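Local coordinates for dual specificity protein phosphatase 12 (Homo sapiens, PDB 4KI9) that removes phosphate from phosphotyrosine and from phosphoserine or phosphothreonine in proteins, this chain being its catalytic domain, at residues 85-90 and 98-103; 50-55 and 72-77; 7-12 and 25-30; 104-109 and 137-142. The protein carries 2 engineered substitutions. All coordinates share one frame; numbering follows the deposited sequence.

Interaction 1 (85-90 and 98-103). Engineered in segment 85-90: Ser89 (natural residue Cys). With PO4 (phosphate ion), chain B.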
loop_
_atom_site.group_PDB
_atom_site.type_symbol
_atom_site.label_atom_id
_atom_site.label_comp_id
_atom_site.label_asym_id
_atom_site.label_seq_id
_atom_site.Cartn_x
_atom_site.Cartn_y
_atom_site.Cartn_z
ATOM N N VAL A 85 -6.481 -10.556 -0.338
ATOM C CA VAL A 85 -6.152 -9.344 0.402
ATOM C C VAL A 85 -6.824 -8.096 -0.184
ATOM O O VAL A 85 -6.842 -7.901 -1.400
ATOM C CB VAL A 85 -4.620 -9.112 0.377
ATOM C CG1 VAL A 85 -4.257 -7.776 1.013
ATOM C CG2 VAL A 85 -3.912 -10.236 1.076
ATOM N N LEU A 86 -7.375 -7.255 0.689
ATOM C CA LEU A 86 -7.839 -5.926 0.295
ATOM C C LEU A 86 -6.933 -4.878 0.924
ATOM O O LEU A 86 -6.680 -4.916 2.129
ATOM C CB LEU A 86 -9.276 -5.699 0.775
ATOM C CG LEU A 86 -9.796 -4.261 0.580
ATOM C CD1 LEU A 86 -9.862 -3.871 -0.905
ATOM C CD2 LEU A 86 -11.151 -4.055 1.259
ATOM N N VAL A 87 -6.429 -3.955 0.112
ATOM C CA VAL A 87 -5.717 -2.783 0.631
ATOM C C VAL A 87 -6.603 -1.591 0.344
ATOM O O VAL A 87 -6.943 -1.337 -0.818
ATOM C CB VAL A 87 -4.372 -2.543 -0.087
ATOM C CG1 VAL A 87 -3.710 -1.277 0.457
ATOM C CG2 VAL A 87 -3.451 -3.743 0.076
ATOM N N HIS A 88 -7.016 -0.867 1.374
ATOM C CA HIS A 88 -7.908 0.270 1.127
ATOM C C HIS A 88 -7.506 1.541 1.859
ATOM O O HIS A 88 -6.912 1.497 2.944
ATOM C CB HIS A 88 -9.360 -0.079 1.477
ATOM C CG HIS A 88 -9.659 -0.001 2.943
ATOM N ND1 HIS A 88 -10.207 1.116 3.527
ATOM C CD2 HIS A 88 -9.475 -0.897 3.943
ATOM C CE1 HIS A 88 -10.357 0.907 4.825
ATOM N NE2 HIS A 88 -9.922 -0.308 5.102
ATOM N N SER A 89 -7.843 2.673 1.242
ATOM C CA SER A 89 -7.726 3.986 1.857
ATOM C C SER A 89 -9.128 4.610 1.926
ATOM O O SER A 89 -10.116 3.890 2.038
ATOM C CB SER A 89 -6.774 4.860 1.038
ATOM O OG SER A 89 -7.040 4.758 -0.354
ATOM N N HIS A 90 -9.226 5.935 1.868
ATOM C CA HIS A 90 -10.547 6.566 1.819
ATOM C C HIS A 90 -11.084 6.693 0.390
ATOM O O HIS A 90 -12.216 6.299 0.110
ATOM C CB HIS A 90 -10.563 7.932 2.510
ATOM C CG HIS A 90 -11.923 8.565 2.542
ATOM N ND1 HIS A 90 -12.251 9.668 1.784
ATOM C CD2 HIS A 90 -13.044 8.229 3.224
ATOM C CE1 HIS A 90 -13.514 9.991 2.005
ATOM N NE2 HIS A 90 -14.017 9.134 2.873
ATOM N N ALA A 98 -0.240 3.814 -3.293
ATOM C CA ALA A 98 1.175 3.764 -2.914
ATOM C C ALA A 98 1.574 2.404 -2.311
ATOM O O ALA A 98 2.626 1.836 -2.644
ATOM C CB ALA A 98 1.503 4.896 -1.946
ATOM N N ILE A 99 0.731 1.874 -1.432
ATOM C CA ILE A 99 1.029 0.586 -0.800
ATOM C C ILE A 99 1.063 -0.537 -1.830
ATOM O O ILE A 99 1.968 -1.370 -1.825
ATOM C CB ILE A 99 0.003 0.236 0.308
ATOM C CG1 ILE A 99 0.101 1.230 1.467
ATOM C CG2 ILE A 99 0.209 -1.187 0.827
ATOM C CD1 ILE A 99 1.497 1.359 2.072
ATOM N N ILE A 100 0.063 -0.580 -2.702
ATOM C CA ILE A 100 0.040 -1.605 -3.749
ATOM C C ILE A 100 1.284 -1.508 -4.627
ATOM O O ILE A 100 1.927 -2.519 -4.930
ATOM C CB ILE A 100 -1.214 -1.470 -4.635
ATOM C CG1 ILE A 100 -2.460 -1.787 -3.818
ATOM C CG2 ILE A 100 -1.128 -2.416 -5.833
ATOM C CD1 ILE A 100 -2.508 -3.240 -3.360
ATOM N N THR A 101 1.623 -0.282 -5.021
ATOM C CA THR A 101 2.794 -0.057 -5.859
ATOM C C THR A 101 4.050 -0.582 -5.165
ATOM O O THR A 101 4.867 -1.272 -5.785
ATOM C CB THR A 101 2.952 1.424 -6.244
ATOM O OG1 THR A 101 1.745 1.885 -6.872
ATOM C CG2 THR A 101 4.130 1.612 -7.228
ATOM N N ALA A 102 4.182 -0.296 -3.869
ATOM C CA ALA A 102 5.343 -0.758 -3.123
ATOM C C ALA A 102 5.402 -2.284 -3.126
ATOM O O ALA A 102 6.472 -2.886 -3.264
ATOM C CB ALA A 102 5.317 -0.219 -1.694
ATOM N N PHE A 103 4.250 -2.912 -2.979
ATOM C CA PHE A 103 4.194 -4.375 -2.989
ATOM C C PHE A 103 4.629 -4.949 -4.338
ATOM O O PHE A 103 5.395 -5.909 -4.411
ATOM C CB PHE A 103 2.775 -4.835 -2.687
ATOM C CG PHE A 103 2.589 -6.318 -2.817
ATOM C CD1 PHE A 103 2.908 -7.162 -1.754
ATOM C CD2 PHE A 103 2.106 -6.867 -3.997
ATOM C CE1 PHE A 103 2.735 -8.529 -1.873
ATOM C CE2 PHE A 103 1.947 -8.222 -4.126
ATOM C CZ PHE A 103 2.256 -9.059 -3.060
HETATM P P PO4 B . -6.674 8.306 -0.553
HETATM O O1 PO4 B . -7.795 8.275 0.460
HETATM O O2 PO4 B . -5.345 8.292 0.155
HETATM O O3 PO4 B . -6.793 7.147 -1.511
HETATM O O4 PO4 B . -6.749 9.603 -1.329
#
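Val87, on the strand 84-88 that runs into the phosphate-binding P-loop of the protein tyrosine phosphatase fold, packs against Ile99 and Ile100 of helix 95-108, the helix that leaves the same loop. The contact thus packs the strand before the loop against the helix after it.

The apolar part is carried by the two methyls of Val87, one for each isoleucine. CG2 meets CD1 of Ile100 at 3.6 Å, the two side chains running past each other in opposite directions. CG1, which lies opposite the backbone N (chi1 178°), is thereby turned to Ile99, whose CG2 it reaches at 3.9 Å. All three residues are buried, and Ile75 of helix 68-80 closes on the valine as well.

The polar part lies at the end of the strand and in the loop that follows. His88 ND1 donates to Ser89 O over 3.1 Å with an N-H...O angle of 157°, while its NE2 is bonded to Thr32 OG1, so both ring nitrogens fix the imidazole. Ser89 is an engineered replacement of the cysteine predicted to form the phosphocysteine intermediate. The phosphate ion, probably from the crystallisation liquor, is held by backbone N-H groups of Ala91, Val93 and Ser94 and by Arg95 NE. His90 N adds a weak bond to its O1, and Ser89 OG donates to its O3 over 2.7 Å.

Interaction 2 (50-55 and 72-77); sequences WRLFVP and VAFIGQ
With CG of Phe74 swung opposite its backbone N (chi1 174°), the ring leaves helix 68-80 toward strand 50-55 and comes to lie under Leu52 CB, which the strand backbone holds over its face, 3.7 Å from the centroid and only 10° off the ring normal; this meets the geometry of a CH-pi contact. Leu52 sends its own CG opposite its backbone N, which lets the branch CD2 continue toward the helix and touch Phe74 CB at 3.7 Å, the two side chains sliding past each other in opposite directions.

The far end of the ring rests on the strand backbone. Phe74 CZ lies 3.7 Å from Arg51 C, and Trp50 O sits at the ring edge, close to its plane, 3.7 Å from the same CZ. Trp50 CB adds a looser apolar touch to Phe74 CE2 at 4.1 Å, while its indole turns off to a cation-pi contact with Arg83.

Helix 68-80 here lies against one side of the central sheet of the phosphatase domain, at its outermost strand 50-55. The short axes run nearly antiparallel, at 164°, and approach to 9.6 Å. Ala29 of the adjacent strand 27-34 also touches Phe74, so the ring bridges two strands.

Across these segments the contact has no hydrogen bonds. Its cohesion therefore comes from dispersion and the CH-pi term; Trp50 O is already bonded to Val30 N in the strand pairing, and the ring edge probably adds at most a weak electrostatic term.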
loop_
_atom_site.group_PDB
_atom_site.type_symbol
_atom_site.label_atom_id
_atom_site.label_comp_id
_atom_site.label_asym_id
_atom_site.label_seq_id
_atom_site.Cartn_x
_atom_site.Cartn_y
_atom_site.Cartn_z
ATOM N N TRP A 50 -7.681 -11.309 9.265
ATOM C CA TRP A 50 -6.437 -10.630 9.646
ATOM C C TRP A 50 -6.467 -9.183 9.163
ATOM O O TRP A 50 -6.916 -8.910 8.054
ATOM C CB TRP A 50 -5.233 -11.317 9.001
ATOM C CG TRP A 50 -4.892 -12.660 9.562
ATOM C CD1 TRP A 50 -3.900 -12.946 10.460
ATOM C CD2 TRP A 50 -5.528 -13.910 9.250
ATOM N NE1 TRP A 50 -3.889 -14.300 10.735
ATOM C CE2 TRP A 50 -4.878 -14.909 10.007
ATOM C CE3 TRP A 50 -6.592 -14.277 8.417
ATOM C CZ2 TRP A 50 -5.255 -16.246 9.945
ATOM C CZ3 TRP A 50 -6.957 -15.607 8.347
ATOM C CH2 TRP A 50 -6.297 -16.576 9.115
ATOM N N ARG A 51 -5.972 -8.257 9.982
ATOM C CA ARG A 51 -5.933 -6.856 9.603
ATOM C C ARG A 51 -4.593 -6.234 9.948
ATOM O O ARG A 51 -3.913 -6.667 10.880
ATOM C CB ARG A 51 -7.033 -6.065 10.329
ATOM C CG ARG A 51 -8.480 -6.382 9.896
ATOM C CD ARG A 51 -9.478 -5.617 10.766
ATOM N NE ARG A 51 -10.875 -5.872 10.421
ATOM C CZ ARG A 51 -11.562 -5.168 9.524
ATOM N NH1 ARG A 51 -10.974 -4.175 8.872
ATOM N NH2 ARG A 51 -12.836 -5.458 9.272
ATOM N N LEU A 52 -4.220 -5.219 9.180
ATOM C CA LEU A 52 -3.128 -4.330 9.544
ATOM C C LEU A 52 -3.608 -2.902 9.313
ATOM O O LEU A 52 -4.063 -2.541 8.213
ATOM C CB LEU A 52 -1.878 -4.611 8.696
ATOM C CG LEU A 52 -0.767 -3.570 8.866
ATOM C CD1 LEU A 52 -0.232 -3.560 10.284
ATOM C CD2 LEU A 52 0.355 -3.800 7.865
ATOM N N PHE A 53 -3.527 -2.091 10.353
ATOM C CA PHE A 53 -3.866 -0.685 10.225
ATOM C C PHE A 53 -2.603 0.182 10.170
ATOM O O PHE A 53 -1.770 0.119 11.057
ATOM C CB PHE A 53 -4.771 -0.261 11.384
ATOM C CG PHE A 53 -5.018 1.225 11.446
ATOM C CD1 PHE A 53 -4.742 1.943 12.598
ATOM C CD2 PHE A 53 -5.541 1.895 10.353
ATOM C CE1 PHE A 53 -4.963 3.313 12.651
ATOM C CE2 PHE A 53 -5.758 3.262 10.394
ATOM C CZ PHE A 53 -5.472 3.974 11.549
ATOM N N VAL A 54 -2.468 0.978 9.114
ATOM C CA VAL A 54 -1.324 1.869 8.950
ATOM C C VAL A 54 -1.872 3.295 8.972
ATOM O O VAL A 54 -2.435 3.759 7.982
ATOM C CB VAL A 54 -0.566 1.594 7.618
ATOM C CG1 VAL A 54 0.521 2.653 7.374
ATOM C CG2 VAL A 54 0.061 0.158 7.626
ATOM N N PRO A 55 -1.763 3.968 10.125
ATOM C CA PRO A 55 -2.366 5.299 10.269
ATOM C C PRO A 55 -1.585 6.296 9.449
ATOM O O PRO A 55 -0.369 6.384 9.587
ATOM C CB PRO A 55 -2.239 5.596 11.771
ATOM C CG PRO A 55 -1.099 4.735 12.231
ATOM C CD PRO A 55 -1.169 3.484 11.386
ATOM N N VAL A 72 4.077 -4.350 3.135
ATOM C CA VAL A 72 4.364 -5.348 2.103
ATOM C C VAL A 72 4.462 -6.769 2.696
ATOM O O VAL A 72 4.000 -7.738 2.082
ATOM C CB VAL A 72 5.636 -5.000 1.306
ATOM C CG1 VAL A 72 6.049 -6.188 0.410
ATOM C CG2 VAL A 72 5.401 -3.695 0.476
ATOM N N ALA A 73 5.050 -6.878 3.884
ATOM C CA ALA A 73 5.152 -8.166 4.584
ATOM C C ALA A 73 3.768 -8.723 4.955
ATOM O O ALA A 73 3.532 -9.936 4.877
ATOM C CB ALA A 73 6.027 -8.031 5.834
ATOM N N PHE A 74 2.857 -7.845 5.359
ATOM C CA PHE A 74 1.500 -8.278 5.713
ATOM C C PHE A 74 0.816 -8.856 4.486
ATOM O O PHE A 74 0.213 -9.929 4.527
ATOM C CB PHE A 74 0.679 -7.101 6.242
ATOM C CG PHE A 74 -0.766 -7.440 6.501
ATOM C CD1 PHE A 74 -1.751 -7.064 5.607
ATOM C CD2 PHE A 74 -1.132 -8.158 7.637
ATOM C CE1 PHE A 74 -3.096 -7.385 5.848
ATOM C CE2 PHE A 74 -2.458 -8.465 7.889
ATOM C CZ PHE A 74 -3.438 -8.088 6.988
ATOM N N ILE A 75 0.929 -8.138 3.379
ATOM C CA ILE A 75 0.263 -8.561 2.163
ATOM C C ILE A 75 0.899 -9.851 1.658
ATOM O O ILE A 75 0.195 -10.792 1.284
ATOM C CB ILE A 75 0.353 -7.502 1.067
ATOM C CG1 ILE A 75 -0.305 -6.197 1.543
ATOM C CG2 ILE A 75 -0.335 -8.038 -0.208
ATOM C CD1 ILE A 75 -0.011 -4.994 0.634
ATOM N N GLY A 76 2.233 -9.886 1.661
ATOM C CA GLY A 76 2.981 -11.034 1.180
ATOM C C GLY A 76 2.693 -12.301 1.963
ATOM O O GLY A 76 2.523 -13.366 1.373
ATOM N N GLN A 77 2.664 -12.199 3.288
ATOM C CA GLN A 77 2.371 -13.366 4.133
ATOM C C GLN A 77 0.948 -13.888 3.906
ATOM O O GLN A 77 0.720 -15.104 3.836
ATOM C CB GLN A 77 2.584 -13.046 5.624
ATOM C CG GLN A 77 2.397 -14.265 6.535
ATOM C CD GLN A 77 2.794 -13.999 7.982
ATOM O OE1 GLN A 77 3.493 -13.027 8.283
ATOM N NE2 GLN A 77 2.352 -14.874 8.885
#

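Interaction 3 (7-12 and 25-30); sequences GLYFGG and AGITAV
Tyr9 reaches across to Ala25 and Ile27 because its CG is opposite the carbonyl carbon and next to the backbone N (chi1 -60°), which carries the ring off strand 8-11 toward the other segment. The ring meets its two partners at different ends. Near the base, CD1 of Tyr9 lies 3.9 Å from CD1 of Ile27, the side chains crossing at a slant. The isoleucine gets there by an extended outer arm: with chi2 at 168°, CD1 stretches away from the backbone to the ring. Near the phenol end, Ala25 CB is 3.9 Å from Tyr9 CZ.

In the phosphatase fold these segments flank the central strand 84-88, which runs parallel to both 8-11 and 27-34, so the tyrosine and isoleucine meet across an intervening strand. Ile27 also touches Leu86 of that strand. Gly26, at positive phi, forms a Schellman motif that ends helix 19-25 and leads the chain into strand 27-34.

The polar link is made by one water. It donates to Ala25 O over 2.9 Å and is hydrogen-bonded to Tyr9 OH at 3.0 Å, lying in the plane of the phenol ring at its edge.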
loop_
_atom_site.group_PDB
_atom_site.type_symbol
_atom_site.label_atom_id
_atom_site.label_comp_id
_atom_site.label_asym_id
_atom_site.label_seq_id
_atom_site.Cartn_x
_atom_site.Cartn_y
_atom_site.Cartn_z
ATOM N N GLY A 7 -6.166 -12.600 -6.160
ATOM C CA GLY A 7 -6.099 -12.568 -4.704
ATOM C C GLY A 7 -5.663 -11.231 -4.117
ATOM O O GLY A 7 -5.487 -11.109 -2.909
ATOM N N LEU A 8 -5.495 -10.217 -4.953
ATOM C CA LEU A 8 -5.016 -8.924 -4.454
ATOM C C LEU A 8 -5.860 -7.762 -4.994
ATOM O O LEU A 8 -5.889 -7.502 -6.202
ATOM C CB LEU A 8 -3.535 -8.739 -4.808
ATOM C CG LEU A 8 -2.613 -7.837 -3.973
ATOM C CD1 LEU A 8 -1.781 -6.942 -4.875
ATOM C CD2 LEU A 8 -3.319 -7.020 -2.891
ATOM N N TYR A 9 -6.525 -7.058 -4.084
ATOM C CA TYR A 9 -7.493 -6.029 -4.448
ATOM C C TYR A 9 -7.158 -4.711 -3.764
ATOM O O TYR A 9 -6.534 -4.700 -2.701
ATOM C CB TYR A 9 -8.909 -6.465 -4.035
ATOM C CG TYR A 9 -9.405 -7.761 -4.666
ATOM C CD1 TYR A 9 -8.987 -9.005 -4.194
ATOM C CD2 TYR A 9 -10.312 -7.733 -5.720
ATOM C CE1 TYR A 9 -9.450 -10.187 -4.767
ATOM C CE2 TYR A 9 -10.774 -8.899 -6.302
ATOM C CZ TYR A 9 -10.346 -10.120 -5.825
ATOM O OH TYR A 9 -10.824 -11.269 -6.410
ATOM N N PHE A 10 -7.561 -3.597 -4.374
ATOM C CA PHE A 10 -7.478 -2.309 -3.700
ATOM C C PHE A 10 -8.720 -1.469 -3.982
ATOM O O PHE A 10 -9.416 -1.689 -4.972
ATOM C CB PHE A 10 -6.186 -1.555 -4.046
ATOM C CG PHE A 10 -6.237 -0.797 -5.351
ATOM C CD1 PHE A 10 -5.961 -1.434 -6.548
ATOM C CD2 PHE A 10 -6.527 0.560 -5.373
ATOM C CE1 PHE A 10 -5.995 -0.737 -7.752
ATOM C CE2 PHE A 10 -6.568 1.264 -6.579
ATOM C CZ PHE A 10 -6.299 0.613 -7.764
ATOM N N GLY A 11 -9.009 -0.523 -3.098
ATOM C CA GLY A 11 -10.198 0.301 -3.251
ATOM C C GLY A 11 -10.269 1.377 -2.192
ATOM O O GLY A 11 -9.304 1.600 -1.463
ATOM N N GLY A 12 -11.409 2.055 -2.115
ATOM C CA GLY A 12 -11.603 3.118 -1.149
ATOM C C GLY A 12 -12.516 2.704 -0.013
ATOM O O GLY A 12 -12.710 1.517 0.232
ATOM N N ALA A 25 -15.344 -12.192 -2.878
ATOM C CA ALA A 25 -13.954 -12.262 -3.322
ATOM C C ALA A 25 -13.135 -13.130 -2.372
ATOM O O ALA A 25 -11.958 -13.416 -2.617
ATOM C CB ALA A 25 -13.358 -10.874 -3.403
ATOM N N GLY A 26 -13.770 -13.532 -1.278
ATOM C CA GLY A 26 -13.124 -14.373 -0.291
ATOM C C GLY A 26 -11.988 -13.657 0.404
ATOM O O GLY A 26 -10.980 -14.268 0.751
ATOM N N ILE A 27 -12.138 -12.356 0.603
ATOM C CA ILE A 27 -11.076 -11.577 1.248
ATOM C C ILE A 27 -11.060 -11.816 2.761
ATOM O O ILE A 27 -12.076 -11.658 3.427
ATOM C CB ILE A 27 -11.210 -10.092 0.917
ATOM C CG1 ILE A 27 -10.817 -9.868 -0.548
ATOM C CG2 ILE A 27 -10.330 -9.228 1.843
ATOM C CD1 ILE A 27 -11.182 -8.531 -1.060
ATOM N N THR A 28 -9.913 -12.228 3.297
ATOM C CA THR A 28 -9.808 -12.477 4.730
ATOM C C THR A 28 -8.619 -11.750 5.346
ATOM O O THR A 28 -8.277 -11.987 6.501
ATOM C CB THR A 28 -9.706 -13.972 5.065
ATOM O OG1 THR A 28 -8.559 -14.536 4.413
ATOM C CG2 THR A 28 -10.977 -14.712 4.638
ATOM N N ALA A 29 -8.000 -10.867 4.568
ATOM C CA ALA A 29 -6.920 -10.023 5.070
ATOM C C ALA A 29 -7.117 -8.607 4.556
ATOM O O ALA A 29 -7.257 -8.388 3.354
ATOM C CB ALA A 29 -5.558 -10.574 4.662
ATOM N N VAL A 30 -7.150 -7.639 5.467
ATOM C CA VAL A 30 -7.440 -6.269 5.075
ATOM C C VAL A 30 -6.411 -5.317 5.639
ATOM O O VAL A 30 -6.213 -5.254 6.855
ATOM C CB VAL A 30 -8.855 -5.830 5.528
ATOM C CG1 VAL A 30 -9.085 -4.350 5.191
ATOM C CG2 VAL A 30 -9.929 -6.703 4.872
HETATM O O HOH W 1 -10.107 -13.738 -4.821
#

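Interaction 4 (104-109 and 137-142); sequences LMKTDQ and KLYQAM
Met105 and Lys106 of helix 95-108 face Tyr139 and Gln140 of helix 130-141 in a nearly parallel helix pair from the helical part of the phosphatase domain. The short axes are inclined by 17° and come no nearer than 11.0 Å, a spacing bridged by long side chains.

The apolar contacts centre on the methyl of Met105. A bend at the thioether (chi3 63°) turns CE toward the second helix, where it lies 3.8 Å from Gln140 CB, the two side chains crossing at about a right angle. The same CE approaches the edge of the Tyr139 ring, near its plane, with CD2 at 4.2 Å. Phe112 and Ala115 of helix 112-122 also touch Met105.

The polar groups are satisfied mainly by third parties. Lys106 NZ forms a salt bridge with Asp69, and Tyr139 OH is hydrogen-bonded to the same carboxylate oxygen, OD2; one acidic side chain of helix 68-80 therefore collects both helices, and its charge probably offsets that of the lysine. Gln140 OE1 accepts from the backbone N of Phe112, pinning its amide to helix 112-122.

Between lysine and phenol the direct contact is through carbon. The extended Lys106 chain crosses Tyr139 at about a right angle, bringing its CD to 3.3 Å from Tyr139 OH, whereas NZ stays 4.0 Å from that oxygen.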
loop_
_atom_site.group_PDB
_atom_site.type_symbol
_atom_site.label_atom_id
_atom_site.label_comp_id
_atom_site.label_asym_id
_atom_site.label_seq_id
_atom_site.Cartn_x
_atom_site.Cartn_y
_atom_site.Cartn_z
ATOM N N LEU A 104 4.116 -4.362 -5.409
ATOM C CA LEU A 104 4.499 -4.766 -6.752
ATOM C C LEU A 104 5.990 -4.541 -6.952
ATOM O O LEU A 104 6.674 -5.406 -7.471
ATOM C CB LEU A 104 3.698 -3.996 -7.802
ATOM C CG LEU A 104 2.207 -4.313 -7.873
ATOM C CD1 LEU A 104 1.526 -3.500 -8.972
ATOM C CD2 LEU A 104 1.983 -5.829 -8.086
ATOM N N MET A 105 6.492 -3.390 -6.512
ATOM C CA MET A 105 7.919 -3.095 -6.602
ATOM C C MET A 105 8.781 -4.151 -5.905
ATOM O O MET A 105 9.723 -4.684 -6.490
ATOM C CB MET A 105 8.223 -1.710 -6.003
ATOM C CG MET A 105 7.699 -0.532 -6.826
ATOM S SD MET A 105 7.858 1.034 -5.960
ATOM C CE MET A 105 9.638 1.151 -5.800
ATOM N N LYS A 106 8.476 -4.443 -4.649
ATOM C CA LYS A 106 9.324 -5.342 -3.872
ATOM C C LYS A 106 9.222 -6.796 -4.319
ATOM O O LYS A 106 10.245 -7.462 -4.481
ATOM C CB LYS A 106 9.039 -5.201 -2.371
ATOM C CG LYS A 106 10.038 -5.943 -1.500
ATOM C CD LYS A 106 9.845 -5.652 -0.015
ATOM C CE LYS A 106 11.052 -6.152 0.769
ATOM N NZ LYS A 106 11.089 -5.655 2.168
ATOM N N THR A 107 8.006 -7.293 -4.537
ATOM C CA THR A 107 7.841 -8.694 -4.941
ATOM C C THR A 107 8.451 -8.981 -6.316
ATOM O O THR A 107 9.144 -9.984 -6.502
ATOM C CB THR A 107 6.373 -9.169 -4.912
ATOM O OG1 THR A 107 5.553 -8.295 -5.698
ATOM C CG2 THR A 107 5.851 -9.207 -3.485
ATOM N N ASP A 108 8.212 -8.084 -7.266
ATOM C CA ASP A 108 8.703 -8.264 -8.622
ATOM C C ASP A 108 10.077 -7.635 -8.873
ATOM O O ASP A 108 10.626 -7.776 -9.972
ATOM C CB ASP A 108 7.708 -7.678 -9.629
ATOM C CG ASP A 108 6.370 -8.377 -9.608
ATOM O OD1 ASP A 108 5.400 -7.809 -10.150
ATOM O OD2 ASP A 108 6.277 -9.482 -9.042
ATOM N N GLN A 109 10.626 -6.947 -7.874
ATOM C CA GLN A 109 11.871 -6.200 -8.048
ATOM C C GLN A 109 11.729 -5.290 -9.259
ATOM O O GLN A 109 12.536 -5.346 -10.185
ATOM C CB GLN A 109 13.064 -7.143 -8.238
ATOM C CG GLN A 109 13.192 -8.199 -7.159
ATOM C CD GLN A 109 14.419 -8.008 -6.296
ATOM O OE1 GLN A 109 14.719 -6.900 -5.853
ATOM N NE2 GLN A 109 15.137 -9.094 -6.046
ATOM N N LYS A 137 10.455 6.223 -4.787
ATOM C CA LYS A 137 11.739 6.317 -5.477
ATOM C C LYS A 137 12.874 6.032 -4.502
ATOM O O LYS A 137 13.826 5.326 -4.837
ATOM C CB LYS A 137 11.895 7.693 -6.157
ATOM C CG LYS A 137 10.982 7.813 -7.363
ATOM C CD LYS A 137 11.112 9.155 -8.075
ATOM C CE LYS A 137 10.120 9.223 -9.219
ATOM N NZ LYS A 137 9.814 10.619 -9.620
ATOM N N LEU A 138 12.746 6.542 -3.276
ATOM C CA LEU A 138 13.727 6.256 -2.233
ATOM C C LEU A 138 13.747 4.771 -1.888
ATOM O O LEU A 138 14.806 4.191 -1.704
ATOM C CB LEU A 138 13.433 7.060 -0.971
ATOM C CG LEU A 138 13.451 8.584 -1.141
ATOM C CD1 LEU A 138 13.420 9.229 0.208
ATOM C CD2 LEU A 138 14.668 9.055 -1.935
ATOM N N TYR A 139 12.560 4.179 -1.779
ATOM C CA TYR A 139 12.396 2.742 -1.549
ATOM C C TYR A 139 13.164 1.913 -2.587
ATOM O O TYR A 139 13.909 1.013 -2.226
ATOM C CB TYR A 139 10.906 2.401 -1.598
ATOM C CG TYR A 139 10.475 1.069 -0.990
ATOM C CD1 TYR A 139 10.834 0.716 0.310
ATOM C CD2 TYR A 139 9.639 0.212 -1.699
ATOM C CE1 TYR A 139 10.396 -0.481 0.880
ATOM C CE2 TYR A 139 9.198 -0.993 -1.143
ATOM C CZ TYR A 139 9.570 -1.322 0.146
ATOM O OH TYR A 139 9.133 -2.501 0.702
ATOM N N GLN A 140 12.982 2.222 -3.868
ATOM C CA GLN A 140 13.746 1.580 -4.940
ATOM C C GLN A 140 15.254 1.827 -4.767
ATOM O O GLN A 140 16.064 0.891 -4.795
ATOM C CB GLN A 140 13.284 2.102 -6.308
ATOM C CG GLN A 140 14.095 1.582 -7.506
ATOM C CD GLN A 140 13.616 2.163 -8.827
ATOM O OE1 GLN A 140 12.482 2.634 -8.935
ATOM N NE2 GLN A 140 14.482 2.132 -9.841
ATOM N N ALA A 141 15.625 3.087 -4.578
ATOM C CA ALA A 141 17.033 3.444 -4.424
ATOM C C ALA A 141 17.694 2.699 -3.261
ATOM O O ALA A 141 18.890 2.436 -3.296
ATOM C CB ALA A 141 17.192 4.960 -4.255
ATOM N N MET A 142 16.914 2.351 -2.239
ATOM C CA MET A 142 17.427 1.565 -1.110
ATOM C C MET A 142 17.436 0.047 -1.374
ATOM O O MET A 142 17.855 -0.741 -0.529
ATOM C CB MET A 142 16.635 1.875 0.171
ATOM C CG MET A 142 16.900 3.268 0.773
ATOM S SD MET A 142 16.039 3.536 2.361
ATOM C CE MET A 142 14.346 3.627 1.792
#

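Interactions 1, 2 and 3 all reach the one central sheet. Interaction 1 lies about 3 Å from the chain's centre and holds part of the phosphate site; the centres of interactions 1 and 2 are about 9 Å apart, and Ile75 CD1 packs on Val87 CG2 at 3.7 Å. Interaction 3 joins interaction 1 through backbone pairing, with Val85 N 2.8 Å from Gly7 O, yet the Tyr9 side chain remains about 12 Å from that of Ser89. Interaction 4 continues helix 95-108 away from the site, about 14 Å from interaction 1 between centres. Val72 of interaction 2 touches it, CG1 on Lys106 CD and CG2 on Tyr139 OH, each at 3.9 Å. Interactions 3 and 4 sit on opposite sides of the chain's centre.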